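Local coordinates for N-carbamoylsarcosine amidase related protein (Thermoplasma acidophilum, PDB 3EEF), which probably hydrolyses N-carbamoylsarcosine or a related amide, as a zinc-binding member of the isochorismatase-like cysteine hydrolase family, at residues A4-D9 with R125-D130; F14-L19 with E74-I79; G29-V34 with V114-D119; V46-S51 with T99-I104. One frame throughout, in Å; residues are numbered along the deposited sequence.

Overall arrangement
All four contacts belong to one isochorismatase-type alpha/beta domain built on a parallel sheet in which strands 45-50, 3-8 and 112-116 are neighbours. Contact 1 sets helix 123-133 and contact 4 sets helix 101-107 against the same face, their centres about 9 Å apart. Contact 3 packs helix 22-40 on the other face, its centre about 11 Å from that of contact 1. Contact 2, centred about 18 Å from contact 1, joins the end of helix 12-15 and the residue that follows to the loop before strand 86-90. Along the chain, contacts 2, 3 and 4 all lie within the loop closed by contact 1, contact 4 within that of contact 3, and contact 2 alternates with contacts 3 and 4. Zinc sits beside the end of strand 45-50.

Contact 1 (A4-D9 with R125-D130); sequences ALVVVD and RHTAAD
Thr-127 of helix 123-133 meets Val-6 and Val-8 of strand 3-8, a helix-on-sheet contact within the three-layer alpha/beta fold of the isochorismatase family. The helix follows strand 112-116 and leads to strand 137-141, a beta-alpha-beta crossover, and it also reaches the neighbouring strand 3-8. Being two residues apart on an extended strand, Val-6 and Val-8 both turn toward the helix, whereas Leu-5 and Val-7 pack on helix 22-40 on the other face. Branched valines suit a buried strand: they are rigid, apolar and compact.

The threonine divides its two branches between them. Its methyl CG2 lies 4.4 Å from CG1 of Val-6, while the hydroxyl side comes to Val-8, so the touch is loose and purely van der Waals. A hydroxyl is tolerable here because OG1 is held elsewhere, by the carbonyl O of Cys-123 one helical turn earlier and by the backbone N of Gly-95. Having OG1 anti to the carbonyl carbon, chi1 −56°, is what swings it back along the helix to that carbonyl. The side chain of Val-8 is about 9 Å from the zinc, and its CG2 stands 4.3 Å from OG1 of Thr-127.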
loop_
_atom_site.group_PDB
_atom_site.type_symbol
_atom_site.label_atom_id
_atom_site.label_comp_id
_atom_site.label_asym_id
_atom_site.label_seq_id
_atom_site.Cartn_x
_atom_site.Cartn_y
_atom_site.Cartn_z
ATOM N N ALA A 4 19.620 5.680 -5.573
ATOM C CA ALA A 4 18.905 6.790 -6.178
ATOM C C ALA A 4 18.843 7.925 -5.199
ATOM O O ALA A 4 18.798 7.708 -3.980
ATOM C CB ALA A 4 17.516 6.367 -6.570
ATOM N N LEU A 5 18.816 9.142 -5.725
ATOM C CA LEU A 5 18.724 10.312 -4.859
ATOM C C LEU A 5 17.266 10.769 -4.778
ATOM O O LEU A 5 16.623 10.969 -5.800
ATOM C CB LEU A 5 19.620 11.436 -5.369
ATOM C CG LEU A 5 19.575 12.753 -4.624
ATOM C CD1 LEU A 5 20.282 12.661 -3.225
ATOM C CD2 LEU A 5 20.175 13.832 -5.534
ATOM N N VAL A 6 16.760 10.886 -3.554
ATOM C CA VAL A 6 15.403 11.346 -3.298
ATOM C C VAL A 6 15.512 12.710 -2.646
ATOM O O VAL A 6 16.111 12.830 -1.579
ATOM C CB VAL A 6 14.600 10.358 -2.405
ATOM C CG1 VAL A 6 13.196 10.868 -2.157
ATOM C CG2 VAL A 6 14.534 8.997 -3.062
ATOM N N VAL A 7 14.979 13.732 -3.322
ATOM C CA VAL A 7 15.106 15.125 -2.894
ATOM C C VAL A 7 13.785 15.585 -2.312
ATOM O O VAL A 7 12.825 15.858 -3.067
ATOM C CB VAL A 7 15.477 16.073 -4.056
ATOM C CG1 VAL A 7 15.756 17.426 -3.499
ATOM C CG2 VAL A 7 16.721 15.579 -4.864
ATOM N N VAL A 8 13.730 15.688 -0.983
ATOM C CA VAL A 8 12.445 15.901 -0.285
ATOM C C VAL A 8 12.060 17.389 -0.041
ATOM O O VAL A 8 12.760 18.082 0.671
ATOM C CB VAL A 8 12.412 15.139 1.076
ATOM C CG1 VAL A 8 11.001 15.243 1.714
ATOM C CG2 VAL A 8 12.865 13.636 0.885
ATOM N N ASP A 9 10.967 17.855 -0.656
ATOM C CA ASP A 9 10.357 19.168 -0.338
ATOM C C ASP A 9 11.263 20.391 -0.445
ATOM O O ASP A 9 11.116 21.365 0.318
ATOM C CB ASP A 9 9.688 19.143 1.061
ATOM C CG ASP A 9 8.328 18.436 1.053
ATOM O OD1 ASP A 9 7.566 18.553 0.051
ATOM O OD2 ASP A 9 8.024 17.759 2.063
ATOM N N ARG A 125 12.478 12.098 7.425
ATOM C CA ARG A 125 12.467 10.999 8.350
ATOM C C ARG A 125 11.384 9.977 8.014
ATOM O O ARG A 125 11.594 8.746 8.102
ATOM C CB ARG A 125 12.262 11.556 9.756
ATOM C CG ARG A 125 12.405 10.514 10.818
ATOM C CD ARG A 125 12.060 11.038 12.180
ATOM N NE ARG A 125 12.956 12.098 12.630
ATOM C CZ ARG A 125 13.102 12.453 13.904
ATOM N NH1 ARG A 125 12.456 11.819 14.874
ATOM N NH2 ARG A 125 13.954 13.414 14.218
ATOM N N HIS A 126 10.212 10.505 7.673
ATOM C CA HIS A 126 9.059 9.693 7.308
ATOM C C HIS A 126 9.309 8.927 6.018
ATOM O O HIS A 126 9.010 7.749 5.914
ATOM C CB HIS A 126 7.803 10.565 7.246
ATOM C CG HIS A 126 7.221 10.839 8.594
ATOM N ND1 HIS A 126 7.741 11.790 9.442
ATOM C CD2 HIS A 126 6.238 10.215 9.286
ATOM C CE1 HIS A 126 7.076 11.763 10.583
ATOM N NE2 HIS A 126 6.147 10.832 10.511
ATOM N N THR A 127 9.862 9.603 5.030
ATOM C CA THR A 127 10.349 8.936 3.839
ATOM C C THR A 127 11.352 7.823 4.189
ATOM O O THR A 127 11.300 6.741 3.607
ATOM C CB THR A 127 10.986 9.963 2.931
ATOM O OG1 THR A 127 9.996 10.965 2.682
ATOM C CG2 THR A 127 11.453 9.330 1.593
ATOM N N ALA A 128 12.253 8.088 5.132
ATOM C CA ALA A 128 13.280 7.112 5.574
ATOM C C ALA A 128 12.614 5.852 6.109
ATOM O O ALA A 128 12.963 4.732 5.732
ATOM C CB ALA A 128 14.162 7.729 6.665
ATOM N N ALA A 129 11.636 6.055 6.981
ATOM C CA ALA A 129 10.863 4.979 7.589
ATOM C C ALA A 129 10.302 4.047 6.536
ATOM O O ALA A 129 10.463 2.814 6.603
ATOM C CB ALA A 129 9.715 5.578 8.451
ATOM N N ASP A 130 9.652 4.635 5.552
ATOM C CA ASP A 130 9.033 3.828 4.490
ATOM C C ASP A 130 10.041 3.079 3.637
ATOM O O ASP A 130 9.724 2.012 3.130
ATOM C CB ASP A 130 8.171 4.687 3.593
ATOM C CG ASP A 130 6.746 4.835 4.115
ATOM O OD1 ASP A 130 6.292 3.944 4.872
ATOM O OD2 ASP A 130 6.085 5.841 3.752
#

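Contact 2 (F14-L19 with E74-I79); sequences FIHGRL and EVIDEI
Ile-76 is wedged against Ile-15 and His-16, and its atoms meet them in turn. CB lies 4.1 Å from CD2 of His-16. The branch methyl CG2 makes the tightest apolar contact, 3.6 Å from CB of Ile-15, and also reaches CD2 of the histidine at 3.8 Å. Past CG1 the chain runs straight to CD1, which ends 3.9 Å from CG2 of Ile-15. CG1 sits between the backbone N and the carbonyl carbon, chi1 68°, and this leaves CG2 turned to the partner residues. The two isoleucines cross at about a right angle, a fit that suits their branched, buried side chains. Both also lean on helix 22-40, through Ala-24 and Val-28, so the contact fastens the end of helix 12-15 and the residue that follows to the loop before strand 86-90.

Beside this apolar patch, toward the surface, His-16 bonds to Glu-78. Its ring has CG2 of Ile-15 over the centre of one face, 3.9 Å above the plane, and the carboxylate at its edge. NE2 donates to OE1 of Glu-78 at 3.2 Å, nearly straight at 172°, entering on the syn side; ring and carboxylate are only 14° from coplanar. The second oxygen, OE2, is less surely placed. A leucine in place of Glu-78 would probably leave NE2 of His-16 without its acceptor and the ring freer to turn. The polar pair is the outer part of the contact, and the carboxylate would be expected to stabilise a protonated imidazole, adding charge attraction to the hydrogen bond.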
loop_
_atom_site.group_PDB
_atom_site.type_symbol
_atom_site.label_atom_id
_atom_site.label_comp_id
_atom_site.label_asym_id
_atom_site.label_seq_id
_atom_site.Cartn_x
_atom_site.Cartn_y
_atom_site.Cartn_z
ATOM N N PHE A 14 9.098 26.633 1.624
ATOM C CA PHE A 14 9.963 26.276 2.756
ATOM C C PHE A 14 11.374 26.875 2.671
ATOM O O PHE A 14 12.101 26.854 3.669
ATOM C CB PHE A 14 10.059 24.756 2.928
ATOM C CG PHE A 14 8.768 24.093 3.371
ATOM C CD1 PHE A 14 8.175 24.430 4.568
ATOM C CD2 PHE A 14 8.193 23.091 2.607
ATOM C CE1 PHE A 14 6.992 23.806 4.979
ATOM C CE2 PHE A 14 7.022 22.452 3.009
ATOM C CZ PHE A 14 6.423 22.809 4.195
ATOM N N ILE A 15 11.746 27.402 1.498
ATOM C CA ILE A 15 13.094 27.934 1.238
ATOM C C ILE A 15 13.049 29.445 1.039
ATOM O O ILE A 15 13.830 30.177 1.649
ATOM C CB ILE A 15 13.734 27.309 -0.036
ATOM C CG1 ILE A 15 13.938 25.794 0.116
ATOM C CG2 ILE A 15 15.105 27.937 -0.337
ATOM C CD1 ILE A 15 14.869 25.405 1.253
ATOM N N HIS A 16 12.141 29.897 0.177
ATOM C CA HIS A 16 12.042 31.307 -0.211
ATOM C C HIS A 16 10.851 32.034 0.378
ATOM O O HIS A 16 10.919 33.239 0.529
ATOM C CB HIS A 16 12.008 31.477 -1.744
ATOM C CG HIS A 16 13.288 31.098 -2.412
ATOM N ND1 HIS A 16 14.503 31.637 -2.040
ATOM C CD2 HIS A 16 13.557 30.220 -3.411
ATOM C CE1 HIS A 16 15.461 31.115 -2.785
ATOM N NE2 HIS A 16 14.916 30.256 -3.629
ATOM N N GLY A 17 9.773 31.328 0.716
ATOM C CA GLY A 17 8.506 32.002 1.040
ATOM C C GLY A 17 8.039 31.933 2.478
ATOM O O GLY A 17 8.809 32.109 3.396
ATOM N N ARG A 18 6.760 31.632 2.664
ATOM C CA ARG A 18 6.066 31.881 3.926
ATOM C C ARG A 18 6.691 31.140 5.135
ATOM O O ARG A 18 6.700 31.669 6.250
ATOM C CB ARG A 18 4.585 31.523 3.740
ATOM C CG ARG A 18 3.680 31.836 4.909
ATOM C CD ARG A 18 2.225 31.473 4.591
ATOM N NE ARG A 18 1.974 30.044 4.725
ATOM C CZ ARG A 18 1.899 29.388 5.885
ATOM N NH1 ARG A 18 2.060 30.019 7.034
ATOM N NH2 ARG A 18 1.667 28.074 5.894
ATOM N N LEU A 19 7.228 29.939 4.914
ATOM C CA LEU A 19 7.819 29.164 6.013
ATOM C C LEU A 19 9.338 29.036 5.868
ATOM O O LEU A 19 9.954 28.125 6.404
ATOM C CB LEU A 19 7.152 27.789 6.125
ATOM C CG LEU A 19 5.724 27.753 6.675
ATOM C CD1 LEU A 19 5.061 26.383 6.397
ATOM C CD2 LEU A 19 5.717 28.077 8.173
ATOM N N GLU A 74 6.312 24.622 -5.815
ATOM C CA GLU A 74 7.252 24.441 -6.903
ATOM C C GLU A 74 8.678 24.320 -6.352
ATOM O O GLU A 74 9.044 24.949 -5.346
ATOM C CB GLU A 74 7.137 25.582 -7.933
ATOM N N VAL A 75 9.476 23.493 -7.024
ATOM C CA VAL A 75 10.881 23.269 -6.669
ATOM C C VAL A 75 11.638 24.576 -6.852
ATOM O O VAL A 75 11.431 25.279 -7.838
ATOM C CB VAL A 75 11.537 22.164 -7.573
ATOM C CG1 VAL A 75 13.070 22.164 -7.452
ATOM C CG2 VAL A 75 10.950 20.765 -7.272
ATOM N N ILE A 76 12.536 24.883 -5.923
ATOM C CA ILE A 76 13.293 26.132 -6.004
ATOM C C ILE A 76 14.162 26.129 -7.263
ATOM O O ILE A 76 14.656 25.073 -7.676
ATOM C CB ILE A 76 14.137 26.397 -4.730
ATOM C CG1 ILE A 76 15.293 25.389 -4.589
ATOM C CG2 ILE A 76 13.233 26.419 -3.506
ATOM C CD1 ILE A 76 16.149 25.624 -3.332
ATOM N N ASP A 77 14.320 27.307 -7.875
ATOM C CA ASP A 77 15.033 27.463 -9.164
ATOM C C ASP A 77 16.483 27.070 -9.069
ATOM O O ASP A 77 17.039 26.531 -10.011
ATOM C CB ASP A 77 14.931 28.905 -9.687
ATOM C CG ASP A 77 13.531 29.251 -10.146
ATOM O OD1 ASP A 77 12.834 28.342 -10.662
ATOM O OD2 ASP A 77 13.124 30.416 -9.993
ATOM N N GLU A 78 17.080 27.314 -7.911
ATOM C CA GLU A 78 18.476 26.945 -7.662
ATOM C C GLU A 78 18.799 25.503 -8.081
ATOM O O GLU A 78 19.879 25.242 -8.602
ATOM C CB GLU A 78 18.827 27.143 -6.181
ATOM C CG GLU A 78 18.916 28.619 -5.733
ATOM C CD GLU A 78 17.579 29.221 -5.368
ATOM O OE1 GLU A 78 16.548 28.808 -5.931
ATOM O OE2 GLU A 78 17.556 30.116 -4.510
ATOM N N ILE A 79 17.860 24.580 -7.838
ATOM C CA ILE A 79 18.031 23.147 -8.177
ATOM C C ILE A 79 16.884 22.671 -9.070
ATOM O O ILE A 79 16.358 21.593 -8.913
ATOM C CB ILE A 79 18.168 22.267 -6.906
ATOM C CG1 ILE A 79 16.969 22.461 -5.954
ATOM C CG2 ILE A 79 19.467 22.590 -6.177
ATOM C CD1 ILE A 79 16.971 21.507 -4.793
#

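Contact 3 (G29-V34 with V114-D119); sequences GPARKV and VLIGLD
Ile-116 drives its terminal methyl into the side of helix 22-40, where CD1 overlaps Ala-31, lying 3.8 Å from both its CB and its CA. The same methyl also reaches Val-34, 4.3 Å from its CB, so one methyl touches two residues a helical turn apart. Alanine suits this spot because its short side chain lets the strand residue come right up to the helix backbone; valine, one turn on, supplies bulk beside it. CG1 of the isoleucine, between the backbone N and the carbonyl carbon (chi1 70°), aims the chain at the helix, and the extended second torsion carries CD1 out to it.

This is the helix-on-sheet packing of an alpha/beta sandwich. Strand 112-116 lies between strands 3-8 and 137-141 in the parallel sheet, and helix 22-40 covers the face from which Ile-116 rises. Val-34 touches Leu-5 and Val-141 on those two neighbouring strands as well. Arg-32 points away from the strand and is exposed, which suits a charged residue.

Beyond Ile-116 the chain turns a corner at Gly-117. Its backbone angles, phi 119° and psi −151°, would jam any CB against the carbonyl O of Ile-116, which explains the glycine. A cis peptide bond joins Leu-118 to Asp-119, whose OD1 accepts hydrogen bonds from the backbone N atoms of Asp-121 and Ile-122.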
loop_
_atom_site.group_PDB
_atom_site.type_symbol
_atom_site.label_atom_id
_atom_site.label_comp_id
_atom_site.label_asym_id
_atom_site.label_seq_id
_atom_site.Cartn_x
_atom_site.Cartn_y
_atom_site.Cartn_z
ATOM N N GLY A 29 23.045 24.873 -1.279
ATOM C CA GLY A 29 24.359 24.594 -1.868
ATOM C C GLY A 29 24.695 23.109 -1.924
ATOM O O GLY A 29 24.854 22.545 -3.006
ATOM N N PRO A 30 24.781 22.465 -0.755
ATOM C CA PRO A 30 24.977 21.011 -0.651
ATOM C C PRO A 30 24.013 20.156 -1.484
ATOM O O PRO A 30 24.432 19.150 -2.066
ATOM C CB PRO A 30 24.794 20.740 0.842
ATOM C CG PRO A 30 25.322 22.013 1.486
ATOM C CD PRO A 30 24.838 23.121 0.566
ATOM N N ALA A 31 22.755 20.554 -1.557
ATOM C CA ALA A 31 21.764 19.811 -2.329
ATOM C C ALA A 31 22.093 19.827 -3.826
ATOM O O ALA A 31 22.073 18.790 -4.492
ATOM C CB ALA A 31 20.346 20.365 -2.074
ATOM N N ARG A 32 22.383 21.014 -4.342
ATOM C CA ARG A 32 22.818 21.192 -5.726
ATOM C C ARG A 32 24.044 20.336 -6.028
ATOM O O ARG A 32 24.141 19.745 -7.096
ATOM C CB ARG A 32 23.131 22.670 -6.009
ATOM C CG ARG A 32 23.744 22.941 -7.399
ATOM C CD ARG A 32 23.844 24.444 -7.709
ATOM N NE ARG A 32 24.750 25.131 -6.774
ATOM C CZ ARG A 32 24.415 26.111 -5.926
ATOM N NH1 ARG A 32 23.170 26.599 -5.853
ATOM N NH2 ARG A 32 25.357 26.625 -5.137
ATOM N N LYS A 33 24.966 20.281 -5.074
ATOM C CA LYS A 33 26.195 19.503 -5.224
ATOM C C LYS A 33 25.887 18.016 -5.306
ATOM O O LYS A 33 26.414 17.317 -6.159
ATOM C CB LYS A 33 27.117 19.794 -4.039
ATOM C CG LYS A 33 28.445 19.054 -4.032
ATOM C CD LYS A 33 29.373 19.663 -2.949
ATOM C CE LYS A 33 30.851 19.662 -3.353
ATOM N NZ LYS A 33 31.723 20.405 -2.359
ATOM N N VAL A 34 25.011 17.542 -4.420
ATOM C CA VAL A 34 24.617 16.126 -4.418
ATOM C C VAL A 34 23.831 15.807 -5.681
ATOM O O VAL A 34 24.119 14.832 -6.384
ATOM C CB VAL A 34 23.796 15.769 -3.183
ATOM C CG1 VAL A 34 23.221 14.335 -3.293
ATOM C CG2 VAL A 34 24.665 15.921 -1.927
ATOM N N VAL A 114 19.359 7.673 -1.218
ATOM C CA VAL A 114 20.097 8.787 -0.606
ATOM C C VAL A 114 19.134 9.914 -0.428
ATOM O O VAL A 114 18.493 10.334 -1.388
ATOM C CB VAL A 114 21.262 9.256 -1.478
ATOM C CG1 VAL A 114 22.012 10.374 -0.766
ATOM C CG2 VAL A 114 22.173 8.075 -1.774
ATOM N N LEU A 115 19.011 10.385 0.802
ATOM C CA LEU A 115 17.955 11.344 1.179
ATOM C C LEU A 115 18.517 12.734 1.476
ATOM O O LEU A 115 19.423 12.884 2.273
ATOM C CB LEU A 115 17.227 10.850 2.436
ATOM C CG LEU A 115 16.516 9.519 2.357
ATOM C CD1 LEU A 115 15.898 9.164 3.719
ATOM C CD2 LEU A 115 15.448 9.574 1.266
ATOM N N ILE A 116 17.978 13.744 0.821
ATOM C CA ILE A 116 18.263 15.113 1.170
ATOM C C ILE A 116 16.960 15.917 1.166
ATOM O O ILE A 116 15.942 15.468 0.600
ATOM C CB ILE A 116 19.284 15.722 0.178
ATOM C CG1 ILE A 116 18.683 15.928 -1.208
ATOM C CG2 ILE A 116 20.533 14.831 0.078
ATOM C CD1 ILE A 116 19.667 16.589 -2.188
ATOM N N GLY A 117 16.986 17.088 1.806
ATOM C CA GLY A 117 15.860 18.040 1.766
ATOM C C GLY A 117 15.245 18.357 3.121
ATOM O O GLY A 117 15.892 18.246 4.151
ATOM N N LEU A 118 13.959 18.679 3.100
ATOM C CA LEU A 118 13.220 19.232 4.235
ATOM C C LEU A 118 12.143 18.292 4.753
ATOM O O LEU A 118 11.252 17.892 3.992
ATOM C CB LEU A 118 12.538 20.550 3.803
ATOM C CG LEU A 118 13.561 21.474 3.189
ATOM C CD1 LEU A 118 12.926 22.775 2.842
ATOM C CD2 LEU A 118 14.819 21.610 4.124
ATOM N N ASP A 119 12.203 17.908 6.029
ATOM C CA ASP A 119 13.348 18.124 6.918
ATOM C C ASP A 119 13.584 16.880 7.742
ATOM O O ASP A 119 12.775 15.941 7.716
ATOM C CB ASP A 119 13.125 19.347 7.826
ATOM C CG ASP A 119 11.789 19.342 8.505
ATOM O OD1 ASP A 119 11.536 18.373 9.252
ATOM O OD2 ASP A 119 11.022 20.314 8.321
#

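Contact 4 (V46-S51 with T99-I104); sequences VYVNDS and TNLDMI. With ZN (zinc ion), chain C.
No flat group enters the interface of Val-46 and Val-48 with Leu-101 and Ile-104, which is made of aliphatic branches; the planar group to note is the carboxylate of Asp-50, farther along the same strand. Its two oxygens are shared out: OD2 binds the zinc ion at 2.0 Å, and OD1 forms a salt bridge with Lys-90. His-52, Glu-58 and His-65 complete the metal site. Strand 45-50 belongs to the parallel sheet of the isochorismatase fold, and helix 101-107, part of the crossover from strand 86-90 to strand 112-116, packs on it.

Val-46 splits its methyls between two helix residues. Because CG1 is anti to the backbone N, chi1 −179°, it faces Leu-101 and touches CD1 at 3.7 Å. The other methyl, CG2, meets CG2 of Ile-104 at 4.1 Å. Val-48 offers CG1 to the second branch of the leucine, 4.3 Å from CD2, so Leu-101 straddles the two valines with one methyl for each. A forked leucine suits that task, while beta-branched valines suit the strand.

On the helix, Met-103 (selenomethionine in the crystal) packs on Pro-57 of the third subunit, and Asp-102 forms salt bridges with Arg-106 of its own chain and with Arg-106 of the fourth subunit, so the element that covers the strand also meets neighbouring chains. Just ahead of the helix lies an ST turn, in which OG1 of Thr-99 accepts a hydrogen bond from the backbone N of Leu-101 at 3.2 Å, with an N-H...O angle of 157°.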
loop_
_atom_site.group_PDB
_atom_site.type_symbol
_atom_site.label_atom_id
_atom_site.label_comp_id
_atom_site.label_asym_id
_atom_site.label_seq_id
_atom_site.Cartn_x
_atom_site.Cartn_y
_atom_site.Cartn_z
ATOM N N VAL A 46 15.061 11.835 -7.976
ATOM C CA VAL A 46 13.627 11.936 -7.819
ATOM C C VAL A 46 13.242 13.029 -6.822
ATOM O O VAL A 46 13.589 12.955 -5.656
ATOM C CB VAL A 46 13.050 10.599 -7.300
ATOM C CG1 VAL A 46 11.524 10.704 -7.172
ATOM C CG2 VAL A 46 13.486 9.426 -8.217
ATOM N N TYR A 47 12.508 14.022 -7.294
ATOM C CA TYR A 47 11.996 15.056 -6.437
ATOM C C TYR A 47 10.629 14.620 -5.963
ATOM O O TYR A 47 9.793 14.229 -6.767
ATOM C CB TYR A 47 11.870 16.389 -7.188
ATOM C CG TYR A 47 13.183 17.017 -7.654
ATOM C CD1 TYR A 47 13.757 18.084 -6.962
ATOM C CD2 TYR A 47 13.831 16.560 -8.793
ATOM C CE1 TYR A 47 14.940 18.669 -7.407
ATOM C CE2 TYR A 47 15.025 17.134 -9.232
ATOM C CZ TYR A 47 15.571 18.186 -8.542
ATOM O OH TYR A 47 16.747 18.756 -8.998
ATOM N N VAL A 48 10.413 14.697 -4.649
ATOM C CA VAL A 48 9.129 14.409 -4.051
ATOM C C VAL A 48 8.669 15.680 -3.295
ATOM O O VAL A 48 9.258 16.036 -2.299
ATOM C CB VAL A 48 9.181 13.140 -3.141
ATOM C CG1 VAL A 48 9.385 11.902 -3.949
ATOM C CG2 VAL A 48 10.321 13.213 -2.168
ATOM N N ASN A 49 7.608 16.330 -3.786
ATOM C CA ASN A 49 7.141 17.641 -3.310
ATOM C C ASN A 49 5.706 17.645 -2.861
ATOM O O ASN A 49 4.808 17.199 -3.588
ATOM C CB ASN A 49 7.248 18.642 -4.445
ATOM C CG ASN A 49 8.588 18.603 -5.091
ATOM O OD1 ASN A 49 9.603 18.698 -4.404
ATOM N ND2 ASN A 49 8.621 18.424 -6.403
ATOM N N ASP A 50 5.472 18.148 -1.661
ATOM C CA ASP A 50 4.112 18.443 -1.235
ATOM C C ASP A 50 3.342 19.160 -2.337
ATOM O O ASP A 50 3.860 20.081 -2.972
ATOM C CB ASP A 50 4.107 19.267 0.050
ATOM C CG ASP A 50 4.195 18.395 1.312
ATOM O OD1 ASP A 50 4.168 17.143 1.197
ATOM O OD2 ASP A 50 4.229 18.967 2.425
ATOM N N SER A 51 2.134 18.687 -2.614
ATOM C CA SER A 51 1.261 19.309 -3.616
ATOM C C SER A 51 -0.167 19.122 -3.101
ATOM O O SER A 51 -0.952 18.368 -3.665
ATOM C CB SER A 51 1.488 18.641 -4.991
ATOM O OG SER A 51 0.625 19.120 -6.012
ATOM N N THR A 99 2.185 7.590 -3.750
ATOM C CA THR A 99 3.022 7.995 -4.889
ATOM C C THR A 99 3.520 6.780 -5.643
ATOM O O THR A 99 3.330 5.643 -5.230
ATOM C CB THR A 99 4.258 8.867 -4.473
ATOM O OG1 THR A 99 5.288 8.075 -3.848
ATOM C CG2 THR A 99 3.862 10.008 -3.527
ATOM N N ASN A 100 4.207 7.027 -6.734
ATOM C CA ASN A 100 4.843 5.941 -7.482
ATOM C C ASN A 100 6.347 5.914 -7.242
ATOM O O ASN A 100 7.133 5.447 -8.097
ATOM C CB ASN A 100 4.495 6.073 -8.960
ATOM C CG ASN A 100 4.985 7.363 -9.562
ATOM O OD1 ASN A 100 4.891 8.433 -8.948
ATOM N ND2 ASN A 100 5.497 7.273 -10.795
ATOM N N LEU A 101 6.774 6.391 -6.069
ATOM C CA LEU A 101 8.193 6.435 -5.787
ATOM C C LEU A 101 8.754 5.026 -5.820
ATOM O O LEU A 101 9.801 4.794 -6.394
ATOM C CB LEU A 101 8.484 7.103 -4.445
ATOM C CG LEU A 101 9.924 7.144 -3.966
ATOM C CD1 LEU A 101 10.817 7.851 -4.972
ATOM C CD2 LEU A 101 9.950 7.829 -2.598
ATOM N N ASP A 102 8.068 4.087 -5.203
ATOM C CA ASP A 102 8.608 2.759 -5.093
ATOM C C ASP A 102 8.739 2.162 -6.494
ATOM O O ASP A 102 9.705 1.486 -6.799
ATOM C CB ASP A 102 7.741 1.904 -4.178
ATOM C CG ASP A 102 8.372 0.566 -3.883
ATOM O OD1 ASP A 102 9.538 0.560 -3.440
ATOM O OD2 ASP A 102 7.716 -0.460 -4.148
HETATM N N MSE A 103 7.787 2.459 -7.361
HETATM C CA MSE A 103 7.835 1.945 -8.721
HETATM C C MSE A 103 9.121 2.356 -9.433
HETATM O O MSE A 103 9.794 1.530 -10.058
HETATM C CB MSE A 103 6.641 2.454 -9.517
HETATM C CG MSE A 103 5.315 1.916 -9.052
HETATM SE SE MSE A 103 3.830 2.333 -10.294
HETATM C CE MSE A 103 4.499 1.265 -11.871
ATOM N N ILE A 104 9.465 3.621 -9.303
ATOM C CA ILE A 104 10.601 4.189 -10.012
ATOM C C ILE A 104 11.887 3.556 -9.500
ATOM O O ILE A 104 12.790 3.233 -10.298
ATOM C CB ILE A 104 10.716 5.680 -9.775
ATOM C CG1 ILE A 104 9.548 6.399 -10.416
ATOM C CG2 ILE A 104 12.046 6.251 -10.338
ATOM C CD1 ILE A 104 9.314 7.801 -9.805
HETATM ZN ZN ZN C . 2.844 18.947 3.902
#